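Putative arylalkylamine N-Acetyltransferase 7 (Aedes aegypti, PDB 4FD7) probably transfers an acetyl group from acetyl-CoA to an amine substrate, as expected of a GNAT-family N-acetyltransferase. Local coordinates at residues A[88-102]-A[159-172]. Residues are numbered along the deposited sequence; the frame is centred on the assembly and turned at random.
Sequences LVCFREGSDEIVGVN and YRGRGIATEILRAR
Helix 164-170 of the GNAT fold, which follows the Arg160-Gly161-Arg162-Gly163 segment matching the motif that in GNAT enzymes receives the acetyl-CoA pyrophosphate, packs on the hairpin of strands 88-92 and 98-102. Ile168 sits at the middle of the interface. Its CG1 lies anti to the carbonyl carbon (chi1 -76°) and chi2 is extended, which together carry Ile168 CD1 onto the hairpin, 3.8 Å from Cys90 CB and 4.0 Å from Gly100 CA. The CG2 branch turns instead to Asn102 CB, while Leu88 CD1 reaches Ala171 CB farther along. At the turn end, Val99 CG1 lies over one face of the Tyr159 ring, 4.0 Å from its centroid in a CH-pi contact, and also touches Ile164 CD1. Arg92 NE comes to the edge of that ring, near its plane, 2.7 Å from Tyr159 OH but poorly angled for a hydrogen bond; Arg92 NH1 is salt-bridged to Asp22. The other end is polar. Arg172 NH2 gives Asn102 OD1 a nearly straight bond of 2.9 Å (170°); OD1 lies in the guanidinium plane, while NH2 stands 31° out of the amide's carbonyl plane. A water donates to Asn102 OD1 and Ile168 O and accepts from Arg172 NE. Asn102 ND2 goes to Gly152 O. Through Ser184 and Thr186 at NH1, the buried guanidinium joins the start of helix 172-179 and strand 98-108 to strand 183-188; these partners are neutral oxygens, so dipoles probably stabilise its charge.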
# COMPACT_ATOMS: atom_id res chain seq x y z
N LEU A 88 6.26 3.42 5.11
CA LEU A 88 7.27 2.45 5.52
C LEU A 88 8.25 2.08 4.40
O LEU A 88 7.86 2.01 3.24
CB LEU A 88 6.59 1.21 6.07
CG LEU A 88 5.81 1.43 7.37
CD1 LEU A 88 5.06 0.18 7.78
CD2 LEU A 88 6.78 1.85 8.47
N VAL A 89 9.52 1.85 4.75
CA VAL A 89 10.53 1.56 3.74
C VAL A 89 11.39 0.38 4.19
O VAL A 89 11.63 0.21 5.39
CB VAL A 89 11.42 2.80 3.44
CG1 VAL A 89 12.23 3.25 4.68
CG2 VAL A 89 12.39 2.52 2.28
N CYS A 90 11.83 -0.43 3.24
CA CYS A 90 12.69 -1.58 3.54
C CYS A 90 14.10 -1.34 3.02
O CYS A 90 14.29 -0.92 1.86
CB CYS A 90 12.11 -2.87 2.92
SG CYS A 90 13.08 -4.40 3.20
N PHE A 91 15.08 -1.59 3.87
CA PHE A 91 16.49 -1.53 3.45
C PHE A 91 17.17 -2.84 3.76
O PHE A 91 16.81 -3.52 4.72
CB PHE A 91 17.26 -0.43 4.20
CG PHE A 91 16.78 0.97 3.92
CD1 PHE A 91 16.88 1.52 2.65
CD2 PHE A 91 16.24 1.75 4.94
CE1 PHE A 91 16.45 2.84 2.40
CE2 PHE A 91 15.80 3.06 4.70
CZ PHE A 91 15.91 3.60 3.43
N ARG A 92 18.14 -3.20 2.94
CA ARG A 92 19.05 -4.30 3.24
C ARG A 92 20.22 -3.72 4.06
O ARG A 92 20.76 -2.68 3.71
CB ARG A 92 19.58 -4.88 1.93
CG ARG A 92 20.44 -6.14 2.07
CD ARG A 92 20.76 -6.66 0.69
NE ARG A 92 21.23 -5.57 -0.16
CZ ARG A 92 22.43 -5.53 -0.73
NH1 ARG A 92 23.28 -6.54 -0.56
NH2 ARG A 92 22.78 -4.49 -1.48
N GLU A 93 20.57 -4.39 5.16
CA GLU A 93 21.70 -3.96 5.98
C GLU A 93 22.95 -3.89 5.13
O GLU A 93 23.33 -4.87 4.50
CB GLU A 93 21.95 -4.93 7.14
CG GLU A 93 20.77 -5.16 8.05
CD GLU A 93 20.33 -3.92 8.79
OE1 GLU A 93 19.14 -3.87 9.15
OE2 GLU A 93 21.18 -3.01 9.01
N GLY A 94 23.58 -2.72 5.11
CA GLY A 94 24.79 -2.51 4.34
C GLY A 94 24.57 -1.59 3.16
O GLY A 94 25.52 -1.19 2.49
N SER A 95 23.31 -1.23 2.90
CA SER A 95 22.98 -0.47 1.69
C SER A 95 21.87 0.55 1.90
O SER A 95 20.86 0.26 2.55
CB SER A 95 22.59 -1.41 0.56
OG SER A 95 22.11 -0.68 -0.55
N ASP A 96 22.03 1.73 1.33
CA ASP A 96 21.04 2.78 1.52
C ASP A 96 19.98 2.76 0.42
O ASP A 96 19.09 3.61 0.37
CB ASP A 96 21.74 4.14 1.59
CG ASP A 96 22.65 4.26 2.78
OD1 ASP A 96 22.14 4.33 3.92
OD2 ASP A 96 23.89 4.27 2.60
N GLU A 97 20.07 1.75 -0.44
CA GLU A 97 19.17 1.65 -1.58
C GLU A 97 17.80 1.14 -1.16
O GLU A 97 17.69 0.19 -0.38
CB GLU A 97 19.78 0.71 -2.61
CG GLU A 97 19.23 0.86 -4.00
CD GLU A 97 20.00 0.03 -4.99
OE1 GLU A 97 21.14 0.41 -5.33
OE2 GLU A 97 19.48 -1.03 -5.40
N ILE A 98 16.75 1.76 -1.67
CA ILE A 98 15.39 1.34 -1.32
C ILE A 98 15.06 -0.05 -1.88
O ILE A 98 15.14 -0.28 -3.09
CB ILE A 98 14.32 2.35 -1.80
CG1 ILE A 98 14.46 3.66 -1.02
CG2 ILE A 98 12.91 1.75 -1.64
CD1 ILE A 98 13.58 4.77 -1.54
N VAL A 99 14.70 -0.97 -1.00
CA VAL A 99 14.30 -2.31 -1.44
C VAL A 99 12.81 -2.33 -1.77
O VAL A 99 12.41 -2.79 -2.84
CB VAL A 99 14.61 -3.40 -0.40
CG1 VAL A 99 14.10 -4.74 -0.87
CG2 VAL A 99 16.13 -3.47 -0.13
N GLY A 100 12.01 -1.84 -0.84
CA GLY A 100 10.59 -1.70 -1.05
C GLY A 100 10.05 -0.50 -0.30
O GLY A 100 10.71 0.03 0.59
N VAL A 101 8.85 -0.05 -0.66
CA VAL A 101 8.21 1.05 0.04
C VAL A 101 6.69 0.85 0.05
O VAL A 101 6.14 0.21 -0.83
CB VAL A 101 8.68 2.45 -0.51
CG1 VAL A 101 8.65 2.50 -2.01
CG2 VAL A 101 7.87 3.60 0.07
N ASN A 102 6.03 1.34 1.10
CA ASN A 102 4.58 1.23 1.24
C ASN A 102 4.15 2.62 1.67
O ASN A 102 4.51 3.07 2.76
CB ASN A 102 4.23 0.22 2.33
CG ASN A 102 2.86 -0.46 2.13
OD1 ASN A 102 2.53 -1.40 2.86
ND2 ASN A 102 2.07 0.01 1.17
N TYR A 159 14.70 -7.90 -6.00
CA TYR A 159 14.55 -8.43 -4.66
C TYR A 159 13.27 -9.25 -4.49
O TYR A 159 12.94 -9.64 -3.36
CB TYR A 159 14.52 -7.30 -3.63
CG TYR A 159 15.87 -6.77 -3.29
CD1 TYR A 159 16.29 -5.55 -3.79
CD2 TYR A 159 16.74 -7.48 -2.47
CE1 TYR A 159 17.54 -5.04 -3.47
CE2 TYR A 159 18.00 -6.99 -2.16
CZ TYR A 159 18.39 -5.76 -2.67
OH TYR A 159 19.64 -5.27 -2.36
N ARG A 160 12.55 -9.50 -5.57
CA ARG A 160 11.30 -10.25 -5.40
C ARG A 160 11.56 -11.73 -5.11
O ARG A 160 12.68 -12.24 -5.27
CB ARG A 160 10.30 -10.00 -6.55
CG ARG A 160 9.39 -8.77 -6.32
CD ARG A 160 8.61 -8.38 -7.56
NE ARG A 160 8.58 -6.94 -7.80
CZ ARG A 160 8.23 -6.38 -8.95
NH1 ARG A 160 7.88 -7.16 -9.97
NH2 ARG A 160 8.23 -5.06 -9.10
N GLY A 161 10.52 -12.41 -4.62
CA GLY A 161 10.61 -13.82 -4.29
C GLY A 161 11.26 -14.07 -2.95
O GLY A 161 11.60 -15.21 -2.62
N ARG A 162 11.44 -13.01 -2.17
CA ARG A 162 12.17 -13.09 -0.91
C ARG A 162 11.28 -12.85 0.30
O ARG A 162 11.75 -12.86 1.44
CB ARG A 162 13.34 -12.09 -0.93
CG ARG A 162 14.51 -12.58 -1.77
CD ARG A 162 15.47 -11.48 -2.12
NE ARG A 162 16.64 -11.95 -2.87
CZ ARG A 162 16.69 -12.04 -4.20
NH1 ARG A 162 17.79 -12.48 -4.80
NH2 ARG A 162 15.64 -11.72 -4.94
N GLY A 163 9.99 -12.63 0.05
CA GLY A 163 9.06 -12.40 1.14
C GLY A 163 9.06 -10.98 1.65
O GLY A 163 8.48 -10.71 2.71
N ILE A 164 9.69 -10.07 0.90
CA ILE A 164 9.84 -8.68 1.34
C ILE A 164 8.49 -7.96 1.51
O ILE A 164 8.30 -7.23 2.49
CB ILE A 164 10.86 -7.90 0.45
CG1 ILE A 164 12.29 -8.16 0.92
CG2 ILE A 164 10.57 -6.39 0.47
CD1 ILE A 164 13.30 -8.37 -0.19
N ALA A 165 7.55 -8.22 0.60
CA ALA A 165 6.23 -7.58 0.70
C ALA A 165 5.52 -7.99 2.00
O ALA A 165 4.96 -7.15 2.73
CB ALA A 165 5.36 -7.94 -0.50
N THR A 166 5.55 -9.29 2.27
CA THR A 166 5.00 -9.82 3.50
C THR A 166 5.59 -9.10 4.71
O THR A 166 4.86 -8.60 5.56
CB THR A 166 5.31 -11.32 3.63
OG1 THR A 166 4.71 -12.03 2.54
CG2 THR A 166 4.78 -11.86 4.96
N GLU A 167 6.92 -9.05 4.80
CA GLU A 167 7.53 -8.42 5.97
C GLU A 167 7.26 -6.91 6.10
O GLU A 167 7.16 -6.39 7.23
CB GLU A 167 9.04 -8.74 6.03
CG GLU A 167 9.37 -10.24 6.05
CD GLU A 167 8.59 -11.04 7.09
OE1 GLU A 167 8.40 -10.58 8.24
OE2 GLU A 167 8.15 -12.17 6.77
N ILE A 168 7.12 -6.22 4.97
CA ILE A 168 6.80 -4.80 5.00
C ILE A 168 5.39 -4.63 5.58
O ILE A 168 5.14 -3.73 6.39
CB ILE A 168 6.90 -4.14 3.60
CG1 ILE A 168 8.36 -3.93 3.23
CG2 ILE A 168 6.16 -2.82 3.55
CD1 ILE A 168 8.58 -3.63 1.77
N LEU A 169 4.46 -5.50 5.18
CA LEU A 169 3.13 -5.49 5.79
C LEU A 169 3.18 -5.87 7.26
O LEU A 169 2.38 -5.38 8.06
CB LEU A 169 2.19 -6.45 5.10
CG LEU A 169 1.81 -6.11 3.66
CD1 LEU A 169 1.04 -7.24 3.06
CD2 LEU A 169 0.99 -4.81 3.63
N ARG A 170 4.07 -6.79 7.63
CA ARG A 170 4.09 -7.25 9.00
C ARG A 170 4.50 -6.11 9.91
O ARG A 170 4.05 -6.02 11.06
CB ARG A 170 5.00 -8.48 9.18
CG ARG A 170 4.68 -9.24 10.47
CD ARG A 170 5.76 -10.26 10.82
NE ARG A 170 6.01 -11.16 9.69
CZ ARG A 170 5.28 -12.24 9.42
NH1 ARG A 170 4.26 -12.56 10.20
NH2 ARG A 170 5.58 -12.99 8.37
N ALA A 171 5.35 -5.23 9.38
CA ALA A 171 5.75 -4.03 10.14
C ALA A 171 4.61 -3.08 10.57
O ALA A 171 4.83 -2.18 11.38
CB ALA A 171 6.81 -3.24 9.37
N ARG A 172 3.42 -3.28 10.04
CA ARG A 172 2.29 -2.43 10.41
C ARG A 172 1.87 -2.69 11.85
O ARG A 172 1.31 -1.81 12.53
CB ARG A 172 1.11 -2.68 9.46
CG ARG A 172 1.29 -2.03 8.10
CD ARG A 172 0.04 -2.23 7.25
NE ARG A 172 0.30 -1.94 5.84
CZ ARG A 172 -0.63 -1.92 4.90
NH1 ARG A 172 -1.91 -2.16 5.22
NH2 ARG A 172 -0.30 -1.65 3.65
O HOH W 1 3.14 -1.81 5.51
O HOH W 2 -0.48 -1.80 0.51